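Local coordinates for protein short chain dehydrogenase (Rhodopseudomonas palustris, PDB 3H7A) that probably catalyses NAD(P)-dependent oxidation or reduction of a substrate that is not yet identified, at residues A11-G16 / A73-A78; T33-R38 / V59-D64. All blocks are in the same frame, centred on the assembly; numbering follows the deposited sequence.

Contacts 1 and 2 illustrate how a Rossmann fold knits its first half together, their centres lying about 5 Å apart. Along the chain the order is 11-16, 33-38, 59-64 and 73-78, so contact 2 is nested within the loop closed by contact 1. Strands 9-13 and 33-38 are neighbours in the parallel sheet, and strand 57-62 flanks the second of them as the outermost strand within the chain at this end; helix 68-81 follows that strand and returns across the sheet. The two contacts also touch directly, with Phe74 CZ 3.3 Å from Phe35 O. Both belong to the half of the domain that in relatives binds the dinucleotide cofactor.

Contact 1 (A11-G16 / A73-A78); sequences AVIGAG and AFLNAA
Phe74 and Leu75 lower two adjacent side chains from helix 73-78 onto strand 11-13, meeting Ala11 and Ile13 in a buried, largely apolar interface. The phenylalanine does most of the work. Its CB points toward the strand, CG stands anti to the backbone N (chi1 -180°), and the ring that follows lies against the strand. Along the ring, Phe74 CD2 lies 4.0 Å from Ile13 CG1. One atom further out, Phe74 CE2 meets two residues, Ile13 CG1 at 3.7 Å and Ala11 CB at 3.8 Å. At the tip, Phe74 CZ comes within 4.1 Å of the carbonyl oxygen Val12 O, so the ring spans three successive strand residues.

This is the helix-on-sheet layer of a Rossmann fold: the helix runs nearly antiparallel to the strand (161°), their axes 9.8 Å apart at closest approach. Beyond Ile13 the strand gives way to the glycine-containing turn 14-16, which in short-chain dehydrogenases typically lies against the cofactor's phosphates.

Leu75 makes its contact through one methyl. Its CD2 rests 3.7 Å from Ala11 CB and also reaches Ile13 CD1, the leucine and isoleucine side chains crossing at about a right angle. Helix 104-132 closes over this flank, where Ser125 and Leu128 touch Leu75 and Ser121 touches Ile13.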
ATOM      1  N   ALA B  11      -7.935 -29.354  -5.355  1.00 24.23           N
ATOM      2  CA  ALA B  11      -7.757 -29.583  -3.927  1.00 21.17           C
ATOM      3  C   ALA B  11      -8.336 -28.403  -3.157  1.00 22.43           C
ATOM      4  O   ALA B  11      -7.922 -27.272  -3.363  1.00 26.21           O
ATOM      5  CB  ALA B  11      -6.302 -29.772  -3.598  1.00 19.87           C
ATOM      6  N   VAL B  12      -9.322 -28.660  -2.303  1.00 22.89           N
ATOM      7  CA  VAL B  12      -9.845 -27.616  -1.427  1.00 19.31           C
ATOM      8  C   VAL B  12      -9.328 -27.926  -0.024  1.00 21.05           C
ATOM      9  O   VAL B  12      -9.822 -28.842   0.653  1.00 21.94           O
ATOM     10  CB  VAL B  12     -11.395 -27.514  -1.468  1.00 21.93           C
ATOM     11  CG1 VAL B  12     -11.903 -26.490  -0.458  1.00 17.79           C
ATOM     12  CG2 VAL B  12     -11.872 -27.141  -2.853  1.00 24.28           C
ATOM     13  N   ILE B  13      -8.277 -27.217   0.379  1.00 24.42           N
ATOM     14  CA  ILE B  13      -7.696 -27.406   1.701  1.00 17.85           C
ATOM     15  C   ILE B  13      -8.422 -26.464   2.653  1.00 27.91           C
ATOM     16  O   ILE B  13      -8.191 -25.260   2.648  1.00 24.35           O
ATOM     17  CB  ILE B  13      -6.150 -27.230   1.700  1.00 23.01           C
ATOM     18  CG1 ILE B  13      -5.504 -28.364   0.895  1.00 21.70           C
ATOM     19  CG2 ILE B  13      -5.604 -27.243   3.125  1.00 22.05           C
ATOM     20  CD1 ILE B  13      -4.166 -28.027   0.280  1.00 35.00           C
ATOM     21  N   GLY B  14      -9.348 -27.028   3.430  1.00 30.44           N
ATOM     22  CA  GLY B  14     -10.188 -26.249   4.336  1.00 26.13           C
ATOM     23  C   GLY B  14     -11.623 -26.210   3.850  1.00 33.40           C
ATOM     24  O   GLY B  14     -12.186 -25.131   3.602  1.00 31.52           O
ATOM     25  N   ALA B  15     -12.222 -27.393   3.710  1.00 30.61           N
ATOM     26  CA  ALA B  15     -13.606 -27.506   3.247  1.00 32.25           C
ATOM     27  C   ALA B  15     -14.598 -27.663   4.402  1.00 33.80           C
ATOM     28  O   ALA B  15     -15.733 -28.098   4.204  1.00 36.61           O
ATOM     29  CB  ALA B  15     -13.732 -28.646   2.260  1.00 25.33           C
ATOM     30  N   GLY B  16     -14.176 -27.274   5.605  1.00 37.31           N
ATOM     31  CA  GLY B  16     -15.001 -27.427   6.801  1.00 44.05           C
ATOM     32  C   GLY B  16     -15.957 -26.296   7.140  1.00 47.53           C
ATOM     33  O   GLY B  16     -16.874 -26.482   7.938  1.00 51.75           O
ATOM     34  N   ALA B  73       0.601 -35.755   1.288  1.00 24.85           N
ATOM     35  CA  ALA B  73      -0.093 -36.987   0.929  1.00 27.32           C
ATOM     36  C   ALA B  73      -1.448 -36.694   0.324  1.00 25.78           C
ATOM     37  O   ALA B  73      -1.859 -37.375  -0.605  1.00 29.46           O
ATOM     38  CB  ALA B  73      -0.232 -37.923   2.138  1.00 27.83           C
ATOM     39  N   PHE B  74      -2.129 -35.678   0.851  1.00 23.44           N
ATOM     40  CA  PHE B  74      -3.404 -35.196   0.294  1.00 26.09           C
ATOM     41  C   PHE B  74      -3.276 -34.717  -1.175  1.00 30.07           C
ATOM     42  O   PHE B  74      -4.105 -35.054  -2.033  1.00 26.56           O
ATOM     43  CB  PHE B  74      -3.948 -34.088   1.214  1.00 25.10           C
ATOM     44  CG  PHE B  74      -5.268 -33.488   0.783  1.00 26.85           C
ATOM     45  CD1 PHE B  74      -6.477 -34.068   1.177  1.00 25.62           C
ATOM     46  CD2 PHE B  74      -5.305 -32.302   0.041  1.00 23.23           C
ATOM     47  CE1 PHE B  74      -7.687 -33.495   0.809  1.00 30.67           C
ATOM     48  CE2 PHE B  74      -6.514 -31.731  -0.337  1.00 29.43           C
ATOM     49  CZ  PHE B  74      -7.707 -32.323   0.052  1.00 29.64           C
ATOM     50  N   LEU B  75      -2.223 -33.950  -1.457  1.00 26.88           N
ATOM     51  CA  LEU B  75      -2.002 -33.393  -2.786  1.00 26.51           C
ATOM     52  C   LEU B  75      -1.502 -34.427  -3.777  1.00 28.17           C
ATOM     53  O   LEU B  75      -1.956 -34.450  -4.925  1.00 28.80           O
ATOM     54  CB  LEU B  75      -1.048 -32.194  -2.717  1.00 28.90           C
ATOM     55  CG  LEU B  75      -1.608 -30.973  -1.973  1.00 23.12           C
ATOM     56  CD1 LEU B  75      -0.554 -29.912  -1.756  1.00 22.34           C
ATOM     57  CD2 LEU B  75      -2.796 -30.406  -2.708  1.00 15.75           C
ATOM     58  N   ASN B  76      -0.567 -35.272  -3.337  1.00 30.45           N
ATOM     59  CA  ASN B  76      -0.113 -36.412  -4.127  1.00 27.42           C
ATOM     60  C   ASN B  76      -1.273 -37.341  -4.499  1.00 27.47           C
ATOM     61  O   ASN B  76      -1.363 -37.787  -5.644  1.00 34.36           O
ATOM     62  CB  ASN B  76       0.945 -37.207  -3.368  1.00 21.21           C
ATOM     63  CG  ASN B  76       2.311 -36.564  -3.414  1.00 31.68           C
ATOM     64  OD1 ASN B  76       2.572 -35.672  -4.222  1.00 30.16           O
ATOM     65  ND2 ASN B  76       3.205 -37.021  -2.538  1.00 31.89           N
ATOM     66  N   ALA B  77      -2.155 -37.615  -3.535  1.00 29.80           N
ATOM     67  CA  ALA B  77      -3.376 -38.400  -3.765  1.00 27.22           C
ATOM     68  C   ALA B  77      -4.286 -37.763  -4.806  1.00 29.48           C
ATOM     69  O   ALA B  77      -4.796 -38.463  -5.690  1.00 26.73           O
ATOM     70  CB  ALA B  77      -4.130 -38.619  -2.461  1.00 25.68           C
ATOM     71  N   ALA B  78      -4.470 -36.441  -4.712  1.00 22.86           N
ATOM     72  CA  ALA B  78      -5.311 -35.709  -5.662  1.00 25.07           C
ATOM     73  C   ALA B  78      -4.727 -35.779  -7.053  1.00 21.42           C
ATOM     74  O   ALA B  78      -5.435 -36.120  -7.994  1.00 19.77           O
ATOM     75  CB  ALA B  78      -5.537 -34.252  -5.235  1.00 21.28           C
TER

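Contact 2 (T33-R38 / V59-D64)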
ATOM      1  N   THR B  33     -13.084 -33.136 -10.246  1.00 20.88           N
ATOM      2  CA  THR B  33     -13.189 -33.939  -9.035  1.00 25.35           C
ATOM      3  C   THR B  33     -12.582 -33.133  -7.897  1.00 23.52           C
ATOM      4  O   THR B  33     -11.437 -32.731  -7.961  1.00 27.28           O
ATOM      5  CB  THR B  33     -12.480 -35.304  -9.135  1.00 24.95           C
ATOM      6  OG1 THR B  33     -13.094 -36.092 -10.163  1.00 27.40           O
ATOM      7  CG2 THR B  33     -12.566 -36.061  -7.809  1.00 15.04           C
ATOM      8  N   VAL B  34     -13.354 -32.900  -6.851  1.00 28.67           N
ATOM      9  CA  VAL B  34     -12.842 -32.137  -5.730  1.00 26.77           C
ATOM     10  C   VAL B  34     -12.305 -33.076  -4.660  1.00 25.37           C
ATOM     11  O   VAL B  34     -12.965 -34.025  -4.271  1.00 28.04           O
ATOM     12  CB  VAL B  34     -13.911 -31.153  -5.186  1.00 26.77           C
ATOM     13  CG1 VAL B  34     -13.435 -30.468  -3.887  1.00 28.32           C
ATOM     14  CG2 VAL B  34     -14.261 -30.112  -6.260  1.00 28.07           C
ATOM     15  N   PHE B  35     -11.071 -32.831  -4.247  1.00 23.69           N
ATOM     16  CA  PHE B  35     -10.507 -33.408  -3.047  1.00 22.81           C
ATOM     17  C   PHE B  35     -10.724 -32.405  -1.939  1.00 29.06           C
ATOM     18  O   PHE B  35     -10.158 -31.316  -1.953  1.00 32.99           O
ATOM     19  CB  PHE B  35      -9.016 -33.744  -3.252  1.00 24.91           C
ATOM     20  CG  PHE B  35      -8.801 -35.123  -3.815  1.00 23.82           C
ATOM     21  CD1 PHE B  35      -9.272 -35.450  -5.093  1.00 30.14           C
ATOM     22  CD2 PHE B  35      -8.193 -36.118  -3.049  1.00 31.25           C
ATOM     23  CE1 PHE B  35      -9.126 -36.734  -5.609  1.00 16.24           C
ATOM     24  CE2 PHE B  35      -8.029 -37.410  -3.559  1.00 29.08           C
ATOM     25  CZ  PHE B  35      -8.494 -37.713  -4.841  1.00 27.91           C
ATOM     26  N   ALA B  36     -11.578 -32.770  -0.997  1.00 24.12           N
ATOM     27  CA  ALA B  36     -11.985 -31.872   0.051  1.00 23.92           C
ATOM     28  C   ALA B  36     -11.375 -32.354   1.344  1.00 24.90           C
ATOM     29  O   ALA B  36     -11.510 -33.524   1.701  1.00 26.19           O
ATOM     30  CB  ALA B  36     -13.506 -31.856   0.143  1.00 20.14           C
ATOM     31  N   GLY B  37     -10.686 -31.462   2.046  1.00 28.98           N
ATOM     32  CA  GLY B  37     -10.095 -31.799   3.332  1.00 21.31           C
ATOM     33  C   GLY B  37     -10.559 -30.891   4.455  1.00 28.92           C
ATOM     34  O   GLY B  37     -10.679 -29.681   4.274  1.00 27.91           O
ATOM     35  N   ARG B  38     -10.865 -31.489   5.603  1.00 28.19           N
ATOM     36  CA  ARG B  38     -11.075 -30.755   6.854  1.00 31.21           C
ATOM     37  C   ARG B  38     -10.541 -31.640   7.975  1.00 34.89           C
ATOM     38  O   ARG B  38     -10.270 -32.813   7.732  1.00 34.96           O
ATOM     39  CB  ARG B  38     -12.554 -30.397   7.051  1.00 30.84           C
ATOM     40  CG  ARG B  38     -13.456 -31.566   7.378  1.00 31.70           C
ATOM     41  CD  ARG B  38     -14.894 -31.132   7.568  1.00 32.32           C
ATOM     42  NE  ARG B  38     -15.114 -30.412   8.818  1.00 40.04           N
ATOM     43  CZ  ARG B  38     -16.257 -29.812   9.143  1.00 45.51           C
ATOM     44  NH1 ARG B  38     -17.293 -29.826   8.311  1.00 38.82           N
ATOM     45  NH2 ARG B  38     -16.367 -29.193  10.301  1.00 45.08           N
ATOM     46  N   VAL B  59     -13.909 -36.508  -3.476  1.00 29.36           N
ATOM     47  CA  VAL B  59     -13.239 -37.382  -2.522  1.00 26.66           C
ATOM     48  C   VAL B  59     -13.025 -36.598  -1.240  1.00 32.05           C
ATOM     49  O   VAL B  59     -12.376 -35.556  -1.252  1.00 35.15           O
ATOM     50  CB  VAL B  59     -11.882 -37.872  -3.061  1.00 26.81           C
ATOM     51  CG1 VAL B  59     -11.180 -38.764  -2.059  1.00 31.29           C
ATOM     52  CG2 VAL B  59     -12.072 -38.605  -4.382  1.00 29.13           C
ATOM     53  N   ALA B  60     -13.593 -37.092  -0.143  1.00 33.97           N
ATOM     54  CA  ALA B  60     -13.460 -36.467   1.177  1.00 33.51           C
ATOM     55  C   ALA B  60     -12.352 -37.127   1.993  1.00 34.57           C
ATOM     56  O   ALA B  60     -12.288 -38.353   2.077  1.00 42.03           O
ATOM     57  CB  ALA B  60     -14.771 -36.556   1.923  1.00 30.93           C
ATOM     58  N   ARG B  61     -11.465 -36.319   2.575  1.00 33.60           N
ATOM     59  CA  ARG B  61     -10.423 -36.826   3.463  1.00 33.15           C
ATOM     60  C   ARG B  61     -10.363 -36.033   4.763  1.00 33.93           C
ATOM     61  O   ARG B  61     -10.761 -34.868   4.802  1.00 34.56           O
ATOM     62  CB  ARG B  61      -9.050 -36.810   2.781  1.00 30.66           C
ATOM     63  CG  ARG B  61      -8.900 -37.812   1.637  1.00 36.45           C
ATOM     64  CD  ARG B  61      -7.621 -37.556   0.836  1.00 41.15           C
ATOM     65  NE  ARG B  61      -6.391 -37.719   1.623  1.00 47.14           N
ATOM     66  CZ  ARG B  61      -5.519 -38.721   1.489  1.00 51.65           C
ATOM     67  NH1 ARG B  61      -5.718 -39.686   0.593  1.00 44.88           N
ATOM     68  NH2 ARG B  61      -4.434 -38.762   2.256  1.00 46.69           N
ATOM     69  N   SER B  62      -9.879 -36.683   5.823  1.00 26.53           N
ATOM     70  CA  SER B  62      -9.511 -36.009   7.059  1.00 30.17           C
ATOM     71  C   SER B  62      -8.128 -35.464   6.827  1.00 29.28           C
ATOM     72  O   SER B  62      -7.265 -36.173   6.308  1.00 30.46           O
ATOM     73  CB  SER B  62      -9.463 -36.989   8.226  1.00 37.77           C
ATOM     74  OG  SER B  62     -10.756 -37.253   8.727  1.00 39.77           O
ATOM     75  N   LEU B  63      -7.912 -34.203   7.187  1.00 33.18           N
ATOM     76  CA  LEU B  63      -6.636 -33.550   6.917  1.00 31.28           C
ATOM     77  C   LEU B  63      -6.365 -32.486   7.955  1.00 28.44           C
ATOM     78  O   LEU B  63      -7.161 -31.565   8.144  1.00 32.40           O
ATOM     79  CB  LEU B  63      -6.618 -32.927   5.508  1.00 30.04           C
ATOM     80  CG  LEU B  63      -5.480 -31.953   5.166  1.00 31.60           C
ATOM     81  CD1 LEU B  63      -4.161 -32.688   5.009  1.00 31.80           C
ATOM     82  CD2 LEU B  63      -5.795 -31.085   3.922  1.00 29.14           C
ATOM     83  N   ASP B  64      -5.233 -32.631   8.626  1.00 36.17           N
ATOM     84  CA  ASP B  64      -4.732 -31.589   9.495  1.00 34.45           C
ATOM     85  C   ASP B  64      -3.617 -30.855   8.754  1.00 31.57           C
ATOM     86  O   ASP B  64      -2.487 -31.339   8.655  1.00 32.09           O
ATOM     87  CB  ASP B  64      -4.240 -32.177  10.816  1.00 36.06           C
ATOM     88  CG  ASP B  64      -3.741 -31.117  11.777  1.00 43.34           C
ATOM     89  OD1 ASP B  64      -4.162 -29.943  11.678  1.00 45.82           O
ATOM     90  OD2 ASP B  64      -2.925 -31.470  12.645  1.00 51.26           O
TER
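Val59 is bonded through both its backbone N and its O: Val59 N donates to Val34 O at 2.8 Å, while Val59 O accepts from Ala36 N at 2.9 Å. The ladder continues with Arg61 N to Ala36 O at 2.9 Å, after which the return bond, Arg38 N to Arg61 O, stretches to 3.5 Å and is weak. Beyond it Leu63 N closes on Arg38 O at 2.8 Å, but here the donor stands above the carbonyl plane, 45° out of it, as segment 59-64 leaves the strand.

Val59 thus bonds to the residues before and after its partner Phe35, and Arg61, weakly in the case of Arg38, to those on either side of Gly37, the pattern of parallel strands. The pair belongs to a beta-alpha-beta unit in which helix 45-53 connects strand 33-38 to strand 57-62, the outermost strand within the chain at this end of the Rossmann sheet.

Packing on the Phe35 face centres on its ring. CG lies beside the backbone N (chi1 -88°), and the Phe35 and Val59 side chains run side by side, pointing the same way. Val59 CB sits 3.8 Å from the Phe35 ring centroid, only 8° off the normal, in a CH-pi contact; its methyls spread over the same face, CG1 near CE2, CG2 near CE1 and CZ. Arg61 CD meets the ring's edge at Phe35 CD2, 4.2 Å away, while helix 68-81 adds Ala78 and an edge-to-face His81. An alanine in place of Phe35 would probably leave Val59 without its aromatic platform and open a gap between the edge strand and His81.

Further along, Gly37 lacks a side chain precisely where Leu63 CD2 crowds in, and Leu63 leans on to Ile13. On the opposite face, Ala36 and Ala60 present small methyls, Leu44 touching Ala60.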